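Local coordinates for carbon monoxide dehydrogenase (Thermococcus sp. AM4, PDB 6T7J) that catalyses the reversible oxidation of carbon monoxide to carbon dioxide at a nickel-iron-sulfur cluster, which lacks its nickel in this form, at the interface of chains A and B. Coordinates in Å, arbitrary orientation; residue numbers count along the deposited sequence, not the author numbering. Chains: chain A/B, Carbon monoxide dehydrogenase.

The interface of chains A and B. Residues chain A 35, 39, 322, 453-454, 556; chain B 59-60, 76.
B:Met60 reaches across the two-fold dimer interface of the dehydrogenase into a pocket of chain A lined by A:Phe322, A:Asn453, A:Pro454 and A:Met556. B:Met60 and B:Val76 line the pocket of a [4Fe-4S] cluster in chain B, whose cysteine ligands lie partly in the same stretch as B:Met60, whereas A:Phe322 and A:Met556 belong to the surroundings of cluster C in chain A, and the patch therefore joins the surroundings of two metal centres in different subunits.

Apolar contact dominates. The thioether SD of B:Met60 lies 3.5 Å from CD of A:Pro454, the two side chains crossing at about a right angle. The same sulfur sits in the ring plane of A:Phe322, at the edge, 3.8 Å from CE2, and the two side chains meet tip to tip. The methyl CE of A:Met556, from within chain A, lies over one face of this ring, 3.6 Å above the plane and displaced toward the rim. The B:Met60 chain runs extended through chi2 (-165°) and bends at chi3 (-68°), which brings its methyl CE alongside the CE2–CZ edge of the phenylalanine. Nearer the backbone, CG packs against CB of A:Met556, while the amide of A:Asn453 slides past in the opposite direction. An alanine in place of B:Met60 would probably open a gap between A:Pro454 and the A:Phe322 edge, leaving that ring edge without its partner from chain B.

Beside this apolar group, B:Val76 splits its branches: CG1 faces the backbone O of A:Ala35, and CG2 touches CA of A:Leu39, both on helix 35-42.

Polar contact is concentrated at B:Ala59. Its N donates a nearly straight hydrogen bond (176° at H) to O of A:Met556 at 2.7 Å, on a carbonyl lone pair. A weak second bond runs from the side-chain amide ND2 of A:Asn453 to O of B:Ala59, at 3.3 Å.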
# COMPACT_ATOMS: atom_id res chain seq x y z
N ALA A 35 -1.69 -26.98 4.34
CA ALA A 35 -0.80 -26.06 3.65
C ALA A 35 0.35 -26.79 2.97
O ALA A 35 0.84 -26.34 1.92
CB ALA A 35 -0.25 -25.02 4.63
N LEU A 39 1.27 -26.51 -0.94
CA LEU A 39 2.63 -26.15 -1.32
C LEU A 39 3.20 -27.13 -2.33
O LEU A 39 3.82 -26.73 -3.32
CB LEU A 39 3.53 -26.10 -0.08
CG LEU A 39 5.02 -25.98 -0.39
CD1 LEU A 39 5.33 -24.63 -1.02
CD2 LEU A 39 5.87 -26.21 0.86
N PHE A 322 1.41 -21.02 13.57
CA PHE A 322 0.80 -20.73 12.28
C PHE A 322 0.36 -21.99 11.54
O PHE A 322 -0.83 -22.28 11.45
CB PHE A 322 1.78 -19.92 11.42
CG PHE A 322 1.25 -19.56 10.07
CD1 PHE A 322 0.06 -18.86 9.93
CD2 PHE A 322 1.96 -19.90 8.93
CE1 PHE A 322 -0.42 -18.53 8.67
CE2 PHE A 322 1.49 -19.57 7.67
CZ PHE A 322 0.29 -18.89 7.55
N ASN A 453 6.83 -21.40 7.82
CA ASN A 453 6.82 -21.52 6.37
C ASN A 453 7.05 -22.98 6.00
O ASN A 453 8.10 -23.54 6.32
CB ASN A 453 7.90 -20.62 5.75
CG ASN A 453 7.73 -20.43 4.26
OD1 ASN A 453 7.38 -21.36 3.53
ND2 ASN A 453 7.99 -19.21 3.79
N PRO A 454 6.09 -23.62 5.32
CA PRO A 454 6.26 -25.05 4.99
C PRO A 454 7.40 -25.33 4.02
O PRO A 454 7.66 -26.51 3.73
CB PRO A 454 4.90 -25.42 4.37
CG PRO A 454 4.34 -24.14 3.88
CD PRO A 454 4.83 -23.07 4.81
N MET A 556 7.33 -15.85 6.91
CA MET A 556 6.56 -15.86 5.67
C MET A 556 5.77 -14.59 5.41
O MET A 556 5.46 -14.32 4.24
CB MET A 556 5.60 -17.06 5.64
CG MET A 556 4.45 -16.98 6.65
SD MET A 556 2.99 -16.09 6.07
CE MET A 556 2.13 -15.81 7.62
N ALA B 59 5.69 -15.20 1.69
CA ALA B 59 6.82 -16.02 1.33
C ALA B 59 6.50 -17.47 1.06
O ALA B 59 7.37 -18.19 0.66
CB ALA B 59 7.92 -15.88 2.33
N MET B 60 5.29 -17.91 1.34
CA MET B 60 4.91 -19.26 0.94
C MET B 60 4.58 -19.35 -0.54
O MET B 60 4.46 -20.46 -1.07
CB MET B 60 3.71 -19.73 1.76
CG MET B 60 3.85 -19.52 3.25
SD MET B 60 2.63 -20.47 4.18
CE MET B 60 1.11 -19.63 3.72
N VAL B 76 -1.22 -21.73 -1.32
CA VAL B 76 -0.72 -22.41 -0.13
C VAL B 76 -1.56 -22.05 1.09
O VAL B 76 -1.87 -22.90 1.93
CB VAL B 76 0.77 -22.08 0.09
CG1 VAL B 76 1.29 -22.72 1.37
CG2 VAL B 76 1.60 -22.55 -1.10